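Local coordinates for GGDEF and EAL domain-containing protein (Vibrio cholerae O1 str. 2010EL-1786, PDB 6PWK) that serves as the cyclic di-GMP receptor LapD, binding this second messenger and probably controlling large adhesins and biofilm formation, at residues 192-196 / 197-201; 244-247 / 248-252; 281-284 / 285-288; 390-394 / 395-399. All coordinates share one frame; numbering follows the deposited sequence.

Contact 1. Residues 192-196 / 197-201; sequences EEAIH and NDWFT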
# COMPACT_ATOMS: atom_id res chain seq x y z
N GLU A 192 -4.89 -22.80 1.42
CA GLU A 192 -4.94 -22.97 2.87
C GLU A 192 -5.35 -24.39 3.24
O GLU A 192 -4.82 -24.98 4.19
CB GLU A 192 -5.92 -21.97 3.49
CG GLU A 192 -5.50 -20.51 3.36
CD GLU A 192 -6.57 -19.56 3.85
OE1 GLU A 192 -6.23 -18.42 4.22
OE2 GLU A 192 -7.76 -19.96 3.87
N GLU A 193 -6.30 -24.96 2.50
CA GLU A 193 -6.69 -26.35 2.72
C GLU A 193 -5.52 -27.29 2.43
O GLU A 193 -5.27 -28.23 3.19
CB GLU A 193 -7.90 -26.69 1.85
CG GLU A 193 -8.58 -28.00 2.18
CD GLU A 193 -9.76 -28.28 1.27
OE1 GLU A 193 -10.47 -29.28 1.51
OE2 GLU A 193 -9.98 -27.49 0.33
N ALA A 194 -4.79 -27.04 1.34
CA ALA A 194 -3.65 -27.88 0.99
C ALA A 194 -2.53 -27.74 2.02
O ALA A 194 -1.85 -28.72 2.33
CB ALA A 194 -3.14 -27.52 -0.40
N ILE A 195 -2.33 -26.53 2.54
CA ILE A 195 -1.32 -26.34 3.58
C ILE A 195 -1.73 -27.07 4.85
O ILE A 195 -0.91 -27.71 5.51
CB ILE A 195 -1.11 -24.83 3.83
CG1 ILE A 195 -0.43 -24.18 2.62
CG2 ILE A 195 -0.29 -24.61 5.09
CD1 ILE A 195 -0.24 -22.69 2.76
N HIS A 196 -3.02 -27.01 5.20
CA HIS A 196 -3.48 -27.58 6.46
C HIS A 196 -3.41 -29.10 6.44
O HIS A 196 -3.08 -29.73 7.45
CB HIS A 196 -4.90 -27.11 6.76
CG HIS A 196 -5.35 -27.39 8.16
ND1 HIS A 196 -6.33 -28.31 8.45
CD2 HIS A 196 -4.96 -26.86 9.34
CE1 HIS A 196 -6.52 -28.35 9.76
NE2 HIS A 196 -5.70 -27.48 10.32
N ASN A 197 -3.72 -29.72 5.30
CA ASN A 197 -3.78 -31.17 5.19
C ASN A 197 -2.50 -31.77 4.62
O ASN A 197 -2.44 -32.99 4.42
CB ASN A 197 -4.97 -31.58 4.31
CG ASN A 197 -6.29 -31.08 4.86
OD1 ASN A 197 -7.00 -31.80 5.57
ND2 ASN A 197 -6.64 -29.84 4.52
N ASP A 198 -1.47 -30.96 4.37
CA ASP A 198 -0.19 -31.43 3.85
C ASP A 198 -0.37 -32.21 2.55
O ASP A 198 0.15 -33.32 2.38
CB ASP A 198 0.55 -32.26 4.90
CG ASP A 198 1.04 -31.43 6.07
OD1 ASP A 198 1.96 -30.61 5.88
OD2 ASP A 198 0.48 -31.58 7.18
N TRP A 199 -1.13 -31.62 1.63
CA TRP A 199 -1.32 -32.18 0.30
C TRP A 199 -0.20 -31.82 -0.66
O TRP A 199 -0.32 -32.11 -1.86
CB TRP A 199 -2.66 -31.71 -0.28
CG TRP A 199 -3.86 -32.28 0.40
CD1 TRP A 199 -3.91 -33.41 1.18
CD2 TRP A 199 -5.19 -31.75 0.39
NE1 TRP A 199 -5.19 -33.61 1.63
CE2 TRP A 199 -5.99 -32.61 1.16
CE3 TRP A 199 -5.78 -30.63 -0.21
CZ2 TRP A 199 -7.35 -32.38 1.36
CZ3 TRP A 199 -7.13 -30.41 -0.02
CH2 TRP A 199 -7.90 -31.28 0.76
N PHE A 200 0.87 -31.20 -0.18
CA PHE A 200 1.89 -30.67 -1.05
C PHE A 200 2.88 -31.74 -1.48
O PHE A 200 3.23 -32.64 -0.71
CB PHE A 200 2.64 -29.53 -0.36
CG PHE A 200 1.99 -28.19 -0.52
CD1 PHE A 200 0.88 -27.84 0.24
CD2 PHE A 200 2.47 -27.28 -1.45
CE1 PHE A 200 0.28 -26.61 0.08
CE2 PHE A 200 1.87 -26.04 -1.61
CZ PHE A 200 0.77 -25.71 -0.84
N THR A 201 3.32 -31.64 -2.74
CA THR A 201 4.41 -32.45 -3.28
C THR A 201 5.50 -31.52 -3.77
O THR A 201 5.24 -30.37 -4.13
CB THR A 201 3.93 -33.35 -4.42
OG1 THR A 201 3.46 -32.54 -5.50
CG2 THR A 201 2.80 -34.26 -3.95

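Contact 2. Residues 244-247 / 248-252; sequences ASHI and FDQYV. With C2E (9,9'-[(2R,3R,3aS,5S,7aR,9R,10R,10aS,12S,14aR)-3,5,10,12-tetrahydroxy-5,12-dioxidooctahydro-2H,7H-difuro[3,2-d:3',2'-j][1,3,7,9,2,8]tetraoxadiphosphacyclododecine-2,9-diyl]bis(2-amino-1,9-dihydro-6H-purin-6-one)), chain C.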
# COMPACT_ATOMS: atom_id res chain seq x y z
N ALA A 244 -1.49 -12.73 0.39
CA ALA A 244 -1.42 -13.96 1.17
C ALA A 244 -0.34 -14.91 0.69
O ALA A 244 -0.25 -16.03 1.20
CB ALA A 244 -2.78 -14.67 1.15
N SER A 245 0.50 -14.50 -0.27
CA SER A 245 1.53 -15.40 -0.78
C SER A 245 2.60 -15.70 0.26
O SER A 245 3.26 -16.74 0.17
CB SER A 245 2.18 -14.80 -2.03
OG SER A 245 2.95 -13.65 -1.71
N HIS A 246 2.78 -14.82 1.26
CA HIS A 246 3.78 -15.09 2.29
C HIS A 246 3.38 -16.28 3.16
O HIS A 246 4.25 -16.95 3.71
CB HIS A 246 4.02 -13.85 3.14
CG HIS A 246 2.82 -13.41 3.92
ND1 HIS A 246 1.82 -12.63 3.37
CD2 HIS A 246 2.47 -13.63 5.21
CE1 HIS A 246 0.90 -12.39 4.29
NE2 HIS A 246 1.27 -12.99 5.41
N ILE A 247 2.08 -16.54 3.29
CA ILE A 247 1.64 -17.77 3.96
C ILE A 247 2.14 -18.99 3.20
O ILE A 247 2.62 -19.96 3.79
CB ILE A 247 0.11 -17.79 4.11
CG1 ILE A 247 -0.36 -16.75 5.13
CG2 ILE A 247 -0.37 -19.18 4.50
CD1 ILE A 247 -0.77 -15.44 4.52
N PHE A 248 2.05 -18.94 1.87
CA PHE A 248 2.51 -20.05 1.05
C PHE A 248 4.03 -20.18 1.08
O PHE A 248 4.56 -21.29 1.17
CB PHE A 248 1.99 -19.87 -0.38
CG PHE A 248 2.64 -20.77 -1.38
CD1 PHE A 248 2.27 -22.10 -1.48
CD2 PHE A 248 3.61 -20.29 -2.25
CE1 PHE A 248 2.85 -22.94 -2.40
CE2 PHE A 248 4.20 -21.12 -3.18
CZ PHE A 248 3.82 -22.44 -3.26
N ASP A 249 4.74 -19.05 1.00
CA ASP A 249 6.20 -19.10 1.01
C ASP A 249 6.74 -19.56 2.35
O ASP A 249 7.73 -20.29 2.41
CB ASP A 249 6.77 -17.74 0.63
CG ASP A 249 6.79 -17.50 -0.87
OD1 ASP A 249 6.77 -18.49 -1.62
OD2 ASP A 249 6.83 -16.32 -1.29
N GLN A 250 6.10 -19.14 3.45
CA GLN A 250 6.56 -19.57 4.77
C GLN A 250 6.37 -21.07 4.96
O GLN A 250 7.18 -21.72 5.62
CB GLN A 250 5.84 -18.78 5.86
CG GLN A 250 6.33 -17.35 6.00
CD GLN A 250 5.39 -16.48 6.81
OE1 GLN A 250 5.27 -15.28 6.56
NE2 GLN A 250 4.71 -17.08 7.78
N TYR A 251 5.30 -21.63 4.39
CA TYR A 251 5.09 -23.07 4.48
C TYR A 251 6.15 -23.83 3.69
O TYR A 251 6.72 -24.81 4.18
CB TYR A 251 3.69 -23.43 3.98
CG TYR A 251 3.45 -24.92 3.89
CD1 TYR A 251 3.10 -25.66 5.02
CD2 TYR A 251 3.56 -25.60 2.68
CE1 TYR A 251 2.88 -27.02 4.95
CE2 TYR A 251 3.34 -26.96 2.60
CZ TYR A 251 3.01 -27.66 3.73
OH TYR A 251 2.78 -29.02 3.65
N VAL A 252 6.44 -23.37 2.47
CA VAL A 252 7.45 -24.03 1.64
C VAL A 252 8.81 -23.96 2.31
O VAL A 252 9.55 -24.96 2.35
CB VAL A 252 7.47 -23.41 0.24
CG1 VAL A 252 8.65 -23.96 -0.57
CG2 VAL A 252 6.15 -23.67 -0.48
P1 C2E C . 10.12 -20.87 -12.37
O2P C2E C . 11.05 -20.20 -11.40
O1P C2E C . 10.56 -20.40 -13.73
O5' C2E C . 10.34 -22.49 -12.40
C5' C2E C . 10.57 -23.10 -13.63
C4' C2E C . 9.20 -23.64 -14.12
O4' C2E C . 9.31 -24.13 -15.32
C3' C2E C . 8.75 -24.85 -13.28
O3' C2E C . 7.45 -25.05 -13.55
C2' C2E C . 9.57 -25.97 -13.94
O2' C2E C . 8.99 -27.30 -13.57
C1' C2E C . 9.27 -25.74 -15.18
N9 C2E C . 10.13 -26.21 -16.25
C8 C2E C . 11.23 -26.51 -15.52
N7 C2E C . 12.16 -26.97 -16.40
C5 C2E C . 11.64 -26.93 -17.63
C6 C2E C . 12.17 -27.30 -19.03
O6 C2E C . 13.26 -27.73 -19.19
N1 C2E C . 11.32 -27.13 -20.17
C2 C2E C . 9.98 -26.61 -20.05
N2 C2E C . 9.08 -26.41 -21.18
N3 C2E C . 9.52 -26.27 -18.71
C4 C2E C . 10.39 -26.45 -17.52
P11 C2E C . 6.51 -25.16 -12.19
O21 C2E C . 6.71 -26.35 -11.29
O11 C2E C . 5.09 -25.25 -12.67
O5A C2E C . 6.75 -23.67 -11.51
C5A C2E C . 6.09 -22.65 -12.21
C4A C2E C . 6.24 -21.37 -11.50
O4A C2E C . 5.59 -21.41 -10.37
C3A C2E C . 7.86 -21.10 -11.12
O3A C2E C . 8.55 -20.38 -12.25
C2A C2E C . 7.86 -20.40 -10.12
O2A C2E C . 7.83 -18.94 -10.49
C1A C2E C . 6.51 -20.83 -9.32
N91 C2E C . 6.78 -21.70 -8.38
C81 C2E C . 6.97 -23.03 -8.47
N71 C2E C . 7.23 -23.46 -7.22
C51 C2E C . 7.19 -22.41 -6.39
C61 C2E C . 7.39 -22.29 -4.89
O61 C2E C . 7.63 -23.27 -4.27
N11 C2E C . 7.29 -21.02 -4.23
C21 C2E C . 6.99 -19.84 -5.00
N21 C2E C . 6.89 -18.56 -4.33
N31 C2E C . 6.80 -19.97 -6.44
C41 C2E C . 6.91 -21.30 -7.12

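Contact 3. Residues 281-284 / 285-288; sequences PSFI and RWIS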
# COMPACT_ATOMS: atom_id res chain seq x y z
N PRO A 281 6.37 -6.76 5.38
CA PRO A 281 7.41 -6.64 6.42
C PRO A 281 7.35 -7.73 7.48
O PRO A 281 8.38 -8.04 8.08
CB PRO A 281 7.13 -5.25 7.02
CG PRO A 281 5.70 -4.97 6.69
CD PRO A 281 5.47 -5.60 5.35
N SER A 282 6.17 -8.31 7.73
CA SER A 282 6.10 -9.45 8.64
C SER A 282 6.86 -10.64 8.09
O SER A 282 7.46 -11.41 8.86
CB SER A 282 4.64 -9.82 8.89
OG SER A 282 3.95 -10.04 7.67
N PHE A 283 6.87 -10.81 6.77
CA PHE A 283 7.65 -11.88 6.16
C PHE A 283 9.14 -11.62 6.27
O PHE A 283 9.93 -12.57 6.41
CB PHE A 283 7.24 -12.05 4.70
CG PHE A 283 7.98 -13.13 3.97
CD1 PHE A 283 7.74 -14.47 4.25
CD2 PHE A 283 8.92 -12.82 3.00
CE1 PHE A 283 8.43 -15.47 3.58
CE2 PHE A 283 9.60 -13.81 2.32
CZ PHE A 283 9.35 -15.13 2.62
N ILE A 284 9.55 -10.35 6.23
CA ILE A 284 10.97 -10.03 6.36
C ILE A 284 11.44 -10.29 7.79
O ILE A 284 12.57 -10.76 8.01
CB ILE A 284 11.23 -8.57 5.93
CG1 ILE A 284 10.73 -8.35 4.50
CG2 ILE A 284 12.72 -8.23 6.03
CD1 ILE A 284 11.03 -6.97 3.95
N ARG A 285 10.60 -9.99 8.78
CA ARG A 285 10.92 -10.36 10.15
C ARG A 285 10.90 -11.87 10.33
O ARG A 285 11.74 -12.44 11.04
CB ARG A 285 9.94 -9.71 11.13
CG ARG A 285 10.10 -8.22 11.32
CD ARG A 285 9.14 -7.73 12.39
NE ARG A 285 9.49 -8.25 13.71
CZ ARG A 285 8.66 -8.27 14.75
NH1 ARG A 285 7.42 -7.80 14.63
NH2 ARG A 285 9.06 -8.76 15.92
N TRP A 286 9.93 -12.55 9.70
CA TRP A 286 9.80 -13.99 9.83
C TRP A 286 11.06 -14.71 9.35
O TRP A 286 11.51 -15.67 9.98
CB TRP A 286 8.57 -14.47 9.06
CG TRP A 286 8.27 -15.93 9.20
CD1 TRP A 286 7.41 -16.51 10.09
CD2 TRP A 286 8.80 -17.00 8.40
NE1 TRP A 286 7.39 -17.87 9.90
CE2 TRP A 286 8.23 -18.19 8.87
CE3 TRP A 286 9.71 -17.06 7.34
CZ2 TRP A 286 8.53 -19.44 8.32
CZ3 TRP A 286 10.01 -18.29 6.79
CH2 TRP A 286 9.42 -19.46 7.28
N ILE A 287 11.63 -14.26 8.23
CA ILE A 287 12.82 -14.90 7.68
C ILE A 287 13.98 -14.82 8.67
O ILE A 287 14.69 -15.80 8.89
CB ILE A 287 13.18 -14.29 6.32
CG1 ILE A 287 12.42 -15.01 5.20
CG2 ILE A 287 14.68 -14.35 6.06
CD1 ILE A 287 12.85 -16.45 5.01
N SER A 288 14.17 -13.65 9.29
CA SER A 288 15.25 -13.49 10.25
C SER A 288 15.05 -14.39 11.46
O SER A 288 16.01 -14.98 11.97
CB SER A 288 15.36 -12.03 10.68
OG SER A 288 15.17 -11.16 9.59

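Contact 4. Residues 390-394 / 395-399; sequences SRVET and QTQLD. With C2E (9,9'-[(2R,3R,3aS,5S,7aR,9R,10R,10aS,12S,14aR)-3,5,10,12-tetrahydroxy-5,12-dioxidooctahydro-2H,7H-difuro[3,2-d:3',2'-j][1,3,7,9,2,8]tetraoxadiphosphacyclododecine-2,9-diyl]bis(2-amino-1,9-dihydro-6H-purin-6-one)), chain C.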
# COMPACT_ATOMS: atom_id res chain seq x y z
N SER A 390 18.11 -21.35 -17.96
CA SER A 390 16.86 -21.82 -17.38
C SER A 390 15.99 -22.50 -18.42
O SER A 390 15.87 -22.03 -19.56
CB SER A 390 16.09 -20.65 -16.74
OG SER A 390 14.86 -21.09 -16.19
N ARG A 391 15.39 -23.62 -18.02
CA ARG A 391 14.38 -24.33 -18.81
C ARG A 391 14.94 -24.78 -20.17
O ARG A 391 14.32 -24.59 -21.21
CB ARG A 391 13.12 -23.47 -18.97
CG ARG A 391 12.15 -23.65 -17.81
CD ARG A 391 11.53 -22.36 -17.30
NE ARG A 391 10.26 -22.05 -17.95
CZ ARG A 391 9.26 -21.40 -17.37
NH1 ARG A 391 9.37 -20.98 -16.12
NH2 ARG A 391 8.14 -21.16 -18.04
N VAL A 392 16.12 -25.39 -20.12
CA VAL A 392 16.77 -25.91 -21.32
C VAL A 392 16.18 -27.27 -21.64
O VAL A 392 16.24 -28.20 -20.83
CB VAL A 392 18.29 -26.00 -21.13
CG1 VAL A 392 18.98 -26.25 -22.46
CG2 VAL A 392 18.82 -24.73 -20.48
N GLU A 393 15.60 -27.40 -22.84
CA GLU A 393 14.91 -28.61 -23.27
C GLU A 393 15.67 -29.43 -24.29
O GLU A 393 15.60 -30.66 -24.26
CB GLU A 393 13.54 -28.26 -23.87
CG GLU A 393 12.59 -27.55 -22.94
CD GLU A 393 11.18 -27.50 -23.49
OE1 GLU A 393 10.25 -28.00 -22.82
OE2 GLU A 393 11.00 -26.96 -24.60
N THR A 394 16.38 -28.79 -25.21
CA THR A 394 16.96 -29.47 -26.36
C THR A 394 18.47 -29.27 -26.40
O THR A 394 19.01 -28.33 -25.82
CB THR A 394 16.35 -28.98 -27.67
OG1 THR A 394 16.79 -27.64 -27.93
CG2 THR A 394 14.83 -29.01 -27.60
N GLN A 395 19.14 -30.19 -27.09
CA GLN A 395 20.57 -30.04 -27.33
C GLN A 395 20.85 -28.82 -28.20
O GLN A 395 21.91 -28.20 -28.07
CB GLN A 395 21.13 -31.31 -27.98
CG GLN A 395 22.65 -31.32 -28.14
CD GLN A 395 23.38 -31.45 -26.82
OE1 GLN A 395 23.06 -32.31 -26.00
NE2 GLN A 395 24.37 -30.59 -26.60
N THR A 396 19.92 -28.47 -29.09
CA THR A 396 20.05 -27.24 -29.86
C THR A 396 20.09 -26.02 -28.94
O THR A 396 20.94 -25.13 -29.10
CB THR A 396 18.90 -27.12 -30.86
OG1 THR A 396 18.87 -28.28 -31.70
CG2 THR A 396 19.06 -25.88 -31.72
N GLN A 397 19.17 -25.96 -27.97
CA GLN A 397 19.22 -24.89 -26.98
C GLN A 397 20.50 -24.97 -26.16
O GLN A 397 21.15 -23.95 -25.90
CB GLN A 397 17.99 -24.97 -26.07
CG GLN A 397 16.68 -24.64 -26.76
CD GLN A 397 15.48 -25.12 -25.97
OE1 GLN A 397 15.62 -25.82 -24.97
NE2 GLN A 397 14.29 -24.74 -26.41
N LEU A 398 20.88 -26.18 -25.74
CA LEU A 398 22.09 -26.34 -24.93
C LEU A 398 23.33 -25.89 -25.69
O LEU A 398 24.20 -25.21 -25.14
CB LEU A 398 22.23 -27.80 -24.49
CG LEU A 398 23.13 -28.11 -23.30
CD1 LEU A 398 22.66 -27.36 -22.07
CD2 LEU A 398 23.16 -29.61 -23.04
N ASP A 399 23.43 -26.25 -26.98
CA ASP A 399 24.59 -25.86 -27.77
C ASP A 399 24.60 -24.36 -28.04
O ASP A 399 25.66 -23.73 -28.04
CB ASP A 399 24.62 -26.64 -29.08
CG ASP A 399 24.86 -28.13 -28.87
OD1 ASP A 399 25.62 -28.49 -27.95
OD2 ASP A 399 24.29 -28.93 -29.64
P1 C2E C . 10.12 -20.87 -12.37
O2P C2E C . 11.05 -20.20 -11.40
O1P C2E C . 10.56 -20.40 -13.73
O5' C2E C . 10.34 -22.49 -12.40
C5' C2E C . 10.57 -23.10 -13.63
C4' C2E C . 9.20 -23.64 -14.12
O4' C2E C . 9.31 -24.13 -15.32
C3' C2E C . 8.75 -24.85 -13.28
O3' C2E C . 7.45 -25.05 -13.55
C2' C2E C . 9.57 -25.97 -13.94
O2' C2E C . 8.99 -27.30 -13.57
C1' C2E C . 9.27 -25.74 -15.18
N9 C2E C . 10.13 -26.21 -16.25
C8 C2E C . 11.23 -26.51 -15.52
N7 C2E C . 12.16 -26.97 -16.40
C5 C2E C . 11.64 -26.93 -17.63
C6 C2E C . 12.17 -27.30 -19.03
O6 C2E C . 13.26 -27.73 -19.19
N1 C2E C . 11.32 -27.13 -20.17
C2 C2E C . 9.98 -26.61 -20.05
N2 C2E C . 9.08 -26.41 -21.18
N3 C2E C . 9.52 -26.27 -18.71
C4 C2E C . 10.39 -26.45 -17.52
P11 C2E C . 6.51 -25.16 -12.19
O21 C2E C . 6.71 -26.35 -11.29
O11 C2E C . 5.09 -25.25 -12.67
O5A C2E C . 6.75 -23.67 -11.51
C5A C2E C . 6.09 -22.65 -12.21
C4A C2E C . 6.24 -21.37 -11.50
O4A C2E C . 5.59 -21.41 -10.37
C3A C2E C . 7.86 -21.10 -11.12
O3A C2E C . 8.55 -20.38 -12.25
C2A C2E C . 7.86 -20.40 -10.12
O2A C2E C . 7.83 -18.94 -10.49
C1A C2E C . 6.51 -20.83 -9.32
N91 C2E C . 6.78 -21.70 -8.38
C81 C2E C . 6.97 -23.03 -8.47
N71 C2E C . 7.23 -23.46 -7.22
C51 C2E C . 7.19 -22.41 -6.39
C61 C2E C . 7.39 -22.29 -4.89
O61 C2E C . 7.63 -23.27 -4.27
N11 C2E C . 7.29 -21.02 -4.23
C21 C2E C . 6.99 -19.84 -5.00
N21 C2E C . 6.89 -18.56 -4.33
N31 C2E C . 6.80 -19.97 -6.44
C41 C2E C . 6.91 -21.30 -7.12

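Contact 1. Residues 192-196 / 197-201
Ala-194 and Trp-199 are joined by the bond that closes helix 184-197: Trp-199 N donates to Ala-194 O over 3.1 Å, lying in the carbonyl plane. Asp-198, with a positive phi of 56°, turns the chain out of the helix, and its own N reaches back to Ile-195 O in a weak bond of 3.5 Å. One residue earlier than Ala-194, Glu-193 O is taken by Asn-197 N at 3.0 Å. The same oxygen also receives the side-chain amide of Asn-197 through ND2, although the modelled separation is too short to be taken literally at this resolution. The Glu-193 chain, extended with CG anti to its N (chi1 -168°), runs out to the six-membered end of the Trp-199 indole, where OE1 comes to 3.3 Å from CH2. Carboxylate and ring planes stand 48° apart; the charge itself is answered at OE2 by Lys-225. The carboxylate of Asp-198 is turned to Tyr-251, which is hydrogen-bonded to OD1. On the buried side, the edge of the Phe-200 ring meets the helix: CE1 lies 3.6 Å from Ala-194 CB and equally near Ile-195 CG1, while Ala-194 O and Ile-195 N sit near the ring plane. Such a turn is a Schellman motif, here leading from helix 184-197 through Asp-198 and Trp-199 into strand 200-209 of the EAL barrel.

Contact 2. Residues 244-247 / 248-252
Asp-249, tied by its backbone N to Ser-245 O over 2.9 Å, carries the shortest polar bond here: its OD1 accepts from the guanine amino group N21 of cyclic di-GMP at 2.7 Å and a fairly straight 163°. The second carboxylate oxygen, OD2, is held by Ala-274 N and Ser-277 OG, so both oxygens are engaged and the rotation of the group is fixed. Beside it, the Phe-248 ring presents its edge to the same base: ligand C21 lies at that edge, in the ring plane, and Phe-248 CE2 comes 3.3 Å from ligand N11. Val-252 adds CG1 at 3.9 Å from O61. On another flank of the helix, Gln-250 N donates to His-246 O over 2.9 Å, and the two side chains run alongside each other. His-246 places CG between its N and carbonyl carbon (chi1 64°), which brings CD2 to 3.5 Å from Gln-250 OE1; the oxygen lies in the plane of the imidazole, at its edge, with amide and ring planes 45° apart. Phe-283 of helix 281-292 packs on both residues. Regular i to i+4 bonding thus brings Phe-248, Asp-249 and Val-252 to one side of an alpha-helix lining the cyclic di-GMP pocket of the EAL domain.

Contact 3. Residues 281-284 / 285-288
Residues 281-288 form the opening turns of an alpha-helix, with Arg-285 N bonded to Pro-281 O, Trp-286 N to Ser-282 O and Ile-287 N to Phe-283 O, all within 2.8 to 3.0 Å. The Phe-283 side chain leaves anti to its N (chi1 180°) and runs in the same direction as that of Ile-287 one turn on. There the CG1 methylene of Ile-287 rests over one face of the phenyl ring, 4.3 Å from the Phe-283 ring centroid and 21° off the normal, a CH-pi contact displaced toward the CZ rim. Trp-286 comes obliquely to the same side of the ring, beyond its rim, its CE3 lying 4.3 Å from Phe-283 CE1. The helix connects the adjacent parallel strands 269-272 and 301-305, a beta-alpha-beta crossover of the EAL barrel, and packs between helices 245-261 and 314-326: Trp-286 reaches Glu-254 of the former, and Ile-284 touches Leu-319 of the latter. Ser-288 turns its hydroxyl back along the helix, and OG donates to Ile-284 O over 3.1 Å in the carbonyl plane. Arg-285 keeps only its aliphatic beginning against this turn, with CG 3.7 Å from Pro-281 O. Its guanidinium reaches the second subunit, where NH2 forms a salt bridge with Glu-348 of that chain and NH1 a hydrogen bond with His-315 of that chain.

Contact 4. Residues 390-394 / 395-399
The backbone runs as an irregular loop from Ser-390, with positive phi at Arg-391 (60°), and enters helix 395-402 after Thr-394, whose O accepts from Leu-398 N at 2.9 Å in the first helical turn. Thr-394 is the N-cap. With OG1 set between its backbone N and carbonyl carbon (chi1 70°), the hydroxyl oxygen receives Gln-397 N over 2.9 Å. The Gln-397 side chain answers in the reverse direction and crosses that of Thr-394 at about a right angle. Two backbone donors share its OE1: Glu-393 N, at 2.7 Å and almost in line with the C=O bond, and Thr-394 N, at 3.1 Å from above the amide plane. This double grip fixes the amide and ties the loop to the helix start. Next to this bond pair, Val-392 CG1 packs on Leu-398 CD1, the two side chains again nearly perpendicular, and Ile-413 touches both. The loop residues just before the cap meet cyclic di-GMP. Glu-393 extends its carboxylate along the Watson-Crick edge of one guanine, OE1 accepting from N2 of the ligand at 2.6 Å and more weakly from N1. Arg-391 passes the same base, its CG 3.3 Å from ligand C4, and bends on to the phosphate, where NH1 makes a weak bond to O1P; O4' of the ligand lies over one face of the guanidinium, and Tyr-358 makes a cation-pi contact with it. Thr-394 and Gln-397 form a capping box, and the loop it anchors follows barrel strand 386-389 at the cyclic di-GMP site of the EAL domain.

All four contacts are local and follow one another along the EAL domain in series, so none nests in or crosses another and none closes a long loop. Contact 1 turns helix 184-197 into the first barrel strand; contacts 2 and 3 lie within helices 245-261 and 281-292; contact 4 joins the loop after strand 386-389 to helix 395-402. Contact 2 occupies the middle of a layered group, touching contact 1 through Phe-200 and Ile-195 and contact 3 through Gln-250. Contact 4 stands apart, its nearest atoms about 14 Å from contact 2, yet both reach one bound cyclic di-GMP, one at each guanine. Contact 3 reaches outward to the second subunit.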